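Local atomic coordinates of reticulocyte binding protein (Streptococcus agalactiae COH1, PDB entry 3FAX), a protein that probably hydrolyses alpha-1,6-glucosidic linkages in pullulan and related alpha-glucans, as a pullulanase-type member of the alpha-amylase family. Residues G345-S350 against H394-Y399; P317-F322 against F352-M357. All blocks are in the same frame, centred on the assembly; numbering follows the deposited sequence.

Contact 1 of 2, residues G345-S350 against H394-Y399; sequences GYDPQS and HTAKTY
The His394 imidazole lies over the ring of Pro348: CD of Pro348 sits over one face, offset toward the rim, 4.2 Å from the ring centroid and 25° off its normal, a CH-pi contact. At the edge, near the ring plane, carbonyl O of Tyr346 comes within 2.9 Å of His394 NE2. The Phe422 ring also meets the imidazole, the two planes inclined to each other. Two loops on the catalytic side of the alpha-amylase (beta/alpha)8 barrel join here. Residues 345-350 hold the end of the YNWGYDP sequence characteristic of type I pullulanases, and His394 closes the DVVYNH sequence of the family's conserved region I. With CG of His394 between the backbone N and the carbonyl carbon (chi1 83°), the ring reaches back to the peptide of Tyr346. The Tyr346 phenol runs to the barrel, its OH hydrogen-bonded to Asp389 of strand 385-390. Asp347 lays its CB 3.9 Å from Ala396 CB; in the conformer given, its OD2 accepts from Tyr323 N. Backbone N of Ala396 bonds to Pro348 O at 2.7 Å, nearly straight at 165° but with the donor somewhat out of the carbonyl plane, while the Ala396 methyl carbon CB lies 3.3 Å from Asp347 O.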
loop_
_atom_site.group_PDB
_atom_site.type_symbol
_atom_site.label_atom_id
_atom_site.label_comp_id
_atom_site.label_asym_id
_atom_site.label_seq_id
_atom_site.Cartn_x
_atom_site.Cartn_y
_atom_site.Cartn_z
ATOM N N GLY A 345 0.107 4.284 9.370
ATOM C CA GLY A 345 0.657 2.955 9.587
ATOM C C GLY A 345 1.775 2.582 8.644
ATOM O O GLY A 345 2.053 1.397 8.481
ATOM N N TYR A 346 2.435 3.584 8.061
ATOM C CA TYR A 346 3.481 3.369 7.076
ATOM C C TYR A 346 4.883 3.361 7.692
ATOM O O TYR A 346 5.851 3.764 7.044
ATOM C CB TYR A 346 3.375 4.402 5.935
ATOM C CG TYR A 346 2.113 4.226 5.125
ATOM C CD1 TYR A 346 1.898 3.061 4.398
ATOM C CD2 TYR A 346 1.118 5.198 5.112
ATOM C CE1 TYR A 346 0.741 2.873 3.668
ATOM C CE2 TYR A 346 -0.052 5.012 4.387
ATOM C CZ TYR A 346 -0.232 3.850 3.664
ATOM O OH TYR A 346 -1.392 3.647 2.941
ATOM N N ASP A 347 4.984 2.900 8.941
ATOM C CA ASP A 347 6.289 2.606 9.557
ATOM C C ASP A 347 6.233 1.202 10.172
ATOM O O ASP A 347 6.013 1.043 11.372
ATOM C CB ASP A 347 6.724 3.689 10.568
ATOM C CG ASP A 347 5.719 3.916 11.682
ATOM O OD1 ASP A 347 4.559 4.268 11.393
ATOM O OD2 ASP A 347 6.112 3.770 12.860
ATOM N N PRO A 348 6.421 0.171 9.329
ATOM C CA PRO A 348 6.115 -1.195 9.756
ATOM C C PRO A 348 7.000 -1.771 10.847
ATOM O O PRO A 348 8.213 -1.606 10.810
ATOM C CB PRO A 348 6.291 -2.006 8.464
ATOM C CG PRO A 348 6.100 -1.026 7.388
ATOM C CD PRO A 348 6.757 0.201 7.892
ATOM N N GLN A 349 6.369 -2.462 11.794
ATOM C CA GLN A 349 7.072 -3.151 12.870
ATOM C C GLN A 349 7.049 -4.656 12.647
ATOM O O GLN A 349 8.045 -5.331 12.850
ATOM C CB GLN A 349 6.443 -2.799 14.210
ATOM C CG GLN A 349 7.063 -3.513 15.386
ATOM C CD GLN A 349 6.733 -2.840 16.689
ATOM O OE1 GLN A 349 5.578 -2.482 16.938
ATOM N NE2 GLN A 349 7.742 -2.647 17.528
ATOM N N SER A 350 5.908 -5.177 12.221
ATOM C CA SER A 350 5.764 -6.600 11.926
ATOM C C SER A 350 5.042 -6.766 10.601
ATOM O O SER A 350 4.242 -5.915 10.210
ATOM C CB SER A 350 4.972 -7.294 13.045
ATOM O OG SER A 350 4.984 -8.702 12.898
ATOM N N HIS A 394 9.738 -0.822 2.997
ATOM C CA HIS A 394 10.626 -0.449 4.093
ATOM C C HIS A 394 10.017 -0.840 5.434
ATOM O O HIS A 394 8.820 -1.105 5.521
ATOM C CB HIS A 394 10.898 1.055 4.074
ATOM C CG HIS A 394 9.821 1.869 4.728
ATOM N ND1 HIS A 394 8.619 2.145 4.112
ATOM C CD2 HIS A 394 9.755 2.439 5.956
ATOM C CE1 HIS A 394 7.865 2.867 4.924
ATOM N NE2 HIS A 394 8.531 3.055 6.050
ATOM N N THR A 395 10.856 -0.849 6.468
ATOM C CA THR A 395 10.445 -1.129 7.849
ATOM C C THR A 395 10.638 0.120 8.715
ATOM O O THR A 395 11.396 1.014 8.345
ATOM C CB THR A 395 11.297 -2.257 8.438
ATOM O OG1 THR A 395 12.684 -1.940 8.264
ATOM C CG2 THR A 395 10.995 -3.571 7.729
ATOM N N ALA A 396 9.980 0.167 9.872
ATOM C CA ALA A 396 10.073 1.329 10.775
ATOM C C ALA A 396 11.512 1.675 11.189
ATOM O O ALA A 396 11.913 2.834 11.138
ATOM C CB ALA A 396 9.224 1.113 12.010
ATOM N N LYS A 397 12.260 0.655 11.609
ATOM C CA LYS A 397 13.640 0.808 12.079
ATOM C C LYS A 397 14.516 -0.238 11.412
ATOM O O LYS A 397 14.173 -1.425 11.408
ATOM C CB LYS A 397 13.727 0.612 13.601
ATOM C CG LYS A 397 12.895 1.590 14.417
ATOM C CD LYS A 397 13.464 2.997 14.322
ATOM C CE LYS A 397 12.635 4.008 15.089
ATOM N NZ LYS A 397 12.864 5.367 14.534
ATOM N N THR A 398 15.650 0.203 10.870
ATOM C CA THR A 398 16.639 -0.697 10.285
ATOM C C THR A 398 17.023 -1.813 11.247
ATOM O O THR A 398 17.189 -2.954 10.833
ATOM C CB THR A 398 17.927 0.056 9.880
ATOM O OG1 THR A 398 17.587 1.186 9.072
ATOM C CG2 THR A 398 18.854 -0.855 9.097
ATOM N N TYR A 399 17.158 -1.496 12.533
ATOM C CA TYR A 399 17.548 -2.511 13.507
ATOM C C TYR A 399 16.542 -3.682 13.615
ATOM O O TYR A 399 16.919 -4.772 14.015
ATOM C CB TYR A 399 17.865 -1.885 14.881
ATOM C CG TYR A 399 16.715 -1.220 15.606
ATOM C CD1 TYR A 399 15.617 -1.961 16.030
ATOM C CD2 TYR A 399 16.744 0.141 15.912
ATOM C CE1 TYR A 399 14.563 -1.374 16.711
ATOM C CE2 TYR A 399 15.686 0.746 16.603
ATOM C CZ TYR A 399 14.591 -0.030 16.993
ATOM O OH TYR A 399 13.517 0.500 17.673
#

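Contact 2 of 2, residues P317-F322 against F352-M357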
loop_
_atom_site.group_PDB
_atom_site.type_symbol
_atom_site.label_atom_id
_atom_site.label_comp_id
_atom_site.label_asym_id
_atom_site.label_seq_id
_atom_site.Cartn_x
_atom_site.Cartn_y
_atom_site.Cartn_z
ATOM N N PRO A 317 -2.733 0.353 6.430
ATOM C CA PRO A 317 -1.988 -0.696 7.139
ATOM C C PRO A 317 -2.545 -1.105 8.521
ATOM O O PRO A 317 -2.470 -0.330 9.482
ATOM C CB PRO A 317 -0.582 -0.100 7.272
ATOM C CG PRO A 317 -0.460 0.823 6.107
ATOM C CD PRO A 317 -1.836 1.380 5.865
ATOM N N VAL A 318 -3.078 -2.326 8.593
ATOM C CA VAL A 318 -3.567 -2.918 9.837
ATOM C C VAL A 318 -2.501 -3.775 10.521
ATOM O O VAL A 318 -2.631 -4.092 11.715
ATOM C CB VAL A 318 -4.845 -3.774 9.598
ATOM C CG1 VAL A 318 -5.904 -2.940 8.922
ATOM C CG2 VAL A 318 -4.537 -5.016 8.758
ATOM N N LEU A 319 -1.448 -4.155 9.794
ATOM C CA LEU A 319 -0.286 -4.799 10.439
ATOM C C LEU A 319 0.360 -3.837 11.417
ATOM O O LEU A 319 0.247 -2.621 11.265
ATOM C CB LEU A 319 0.758 -5.275 9.423
ATOM C CG LEU A 319 0.355 -6.472 8.553
ATOM C CD1 LEU A 319 1.569 -6.940 7.781
ATOM C CD2 LEU A 319 -0.227 -7.619 9.357
ATOM N N SER A 320 1.019 -4.387 12.429
ATOM C CA SER A 320 1.622 -3.576 13.479
ATOM C C SER A 320 2.570 -2.540 12.891
ATOM O O SER A 320 3.392 -2.864 12.049
ATOM C CB SER A 320 2.375 -4.453 14.490
ATOM O OG SER A 320 3.263 -3.678 15.287
ATOM N N TYR A 321 2.412 -1.292 13.338
ATOM C CA TYR A 321 3.326 -0.195 13.025
ATOM C C TYR A 321 3.894 0.391 14.312
ATOM O O TYR A 321 3.281 0.284 15.372
ATOM C CB TYR A 321 2.637 0.891 12.202
ATOM C CG TYR A 321 1.262 1.326 12.681
ATOM C CD1 TYR A 321 1.114 2.314 13.653
ATOM C CD2 TYR A 321 0.110 0.775 12.126
ATOM C CE1 TYR A 321 -0.143 2.727 14.076
ATOM C CE2 TYR A 321 -1.154 1.175 12.544
ATOM C CZ TYR A 321 -1.276 2.158 13.520
ATOM O OH TYR A 321 -2.527 2.565 13.937
ATOM N N PHE A 322 5.050 1.042 14.194
ATOM C CA PHE A 322 5.909 1.330 15.336
ATOM C C PHE A 322 5.478 2.529 16.195
ATOM O O PHE A 322 5.323 2.388 17.409
ATOM C CB PHE A 322 7.356 1.522 14.851
ATOM C CG PHE A 322 8.374 1.532 15.955
ATOM C CD1 PHE A 322 9.068 0.370 16.284
ATOM C CD2 PHE A 322 8.631 2.695 16.672
ATOM C CE1 PHE A 322 10.008 0.366 17.303
ATOM C CE2 PHE A 322 9.571 2.701 17.700
ATOM C CZ PHE A 322 10.259 1.536 18.016
ATOM N N PHE A 352 3.500 -9.890 9.928
ATOM C CA PHE A 352 2.484 -10.919 10.212
ATOM C C PHE A 352 1.559 -10.518 11.360
ATOM O O PHE A 352 0.428 -11.003 11.447
ATOM C CB PHE A 352 3.135 -12.243 10.630
ATOM C CG PHE A 352 3.948 -12.908 9.564
ATOM C CD1 PHE A 352 3.461 -14.029 8.890
ATOM C CD2 PHE A 352 5.232 -12.451 9.265
ATOM C CE1 PHE A 352 4.224 -14.673 7.920
ATOM C CE2 PHE A 352 5.996 -13.081 8.298
ATOM C CZ PHE A 352 5.485 -14.203 7.622
ATOM N N ALA A 353 2.061 -9.688 12.272
ATOM C CA ALA A 353 1.337 -9.378 13.503
ATOM C C ALA A 353 0.548 -8.086 13.377
ATOM O O ALA A 353 1.090 -7.060 12.972
ATOM C CB ALA A 353 2.305 -9.287 14.669
ATOM N N LEU A 354 -0.726 -8.136 13.753
ATOM C CA LEU A 354 -1.602 -6.976 13.628
ATOM C C LEU A 354 -1.259 -5.907 14.659
ATOM O O LEU A 354 -0.628 -6.183 15.679
ATOM C CB LEU A 354 -3.075 -7.378 13.773
ATOM C CG LEU A 354 -3.575 -8.358 12.711
ATOM C CD1 LEU A 354 -4.979 -8.877 13.064
ATOM C CD2 LEU A 354 -3.551 -7.705 11.330
ATOM N N SER A 355 -1.672 -4.681 14.377
ATOM C CA SER A 355 -1.548 -3.602 15.334
ATOM C C SER A 355 -2.594 -3.772 16.425
ATOM O O SER A 355 -3.722 -4.187 16.156
ATOM C CB SER A 355 -1.764 -2.266 14.645
ATOM O OG SER A 355 -1.590 -1.218 15.560
ATOM N N GLY A 356 -2.216 -3.452 17.658
ATOM C CA GLY A 356 -3.162 -3.451 18.764
ATOM C C GLY A 356 -4.115 -2.269 18.736
ATOM O O GLY A 356 -5.172 -2.308 19.360
ATOM N N MET A 357 -3.745 -1.229 17.991
ATOM C CA MET A 357 -4.481 0.033 17.961
ATOM C C MET A 357 -5.944 -0.124 17.575
ATOM O O MET A 357 -6.773 0.651 18.033
ATOM C CB MET A 357 -3.801 1.007 16.999
ATOM C CG MET A 357 -4.377 2.414 16.986
ATOM S SD MET A 357 -4.101 3.314 18.513
ATOM C CE MET A 357 -2.374 3.778 18.326
HETATM O O HOH W 1 0.773 -0.695 15.954
#
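Leu319 and Leu354 form a single beta bridge, flanked by two nearly straight backbone bonds. Ser355 N gives its hydrogen to Val318 O at 2.9 Å, and Ser320 N to Ala353 O at 2.7 Å, each donor in the carbonyl plane. Around this bridge in the barrel loop between strand 312-315 and helix 365-381, Leu354 CD2 rests on Val318 CG2, 3.8 Å away, the two side chains lying side by side and pointing the same way; Leu319 CD2 meets the same Leu354 methyl. Leu372 of helix 365-381 touches both Val318 and Leu354, and the carbonyl of Leu354 accepts from Arg368. With OG of Ser355 anti to its N (chi1 -178°), the hydroxyl accepts from Met357 N at 3.2 Å, an ST turn; its approach to a water is too short to be trusted. That water accepts from Tyr321 N at 3.1 Å and lies over the centre of the Tyr321 ring, on the face where Ser355 OG sits nearer the rim. The tyrosine hydroxyl bonds to Tyr358 OH, while Met357 CG packs 3.6 Å from Tyr321 OH. The two in-plane backbone bonds thus fix the register of the bridge, while the serine hydroxyl satisfies the amide of the turn that follows.

How the contacts relate
The two contacts lie 10 Å apart, centre to centre, in the catalytic barrel. Their segments alternate along the chain: 317-322, 345-350, 352-357, then 394-399. The first three belong to the long loop between strand 312-315 and helix 365-381, and the last follows strand 385-390, the next strand round the barrel. Contact 2 therefore ties this loop to itself, whereas contact 1 joins it to its neighbour. They are stitched together by two probable hydrogen bonds, Gln349 N to Ser320 O and Phe322 N to Asp347 O, both 3.0 Å. Residues 345-350 thus touch both 317-322 and 394-399, linking the first part of the long loop to the loop after strand 385-390. The side chains of Asp347 and Tyr321 each lie about 7 Å from a bound calcium ion.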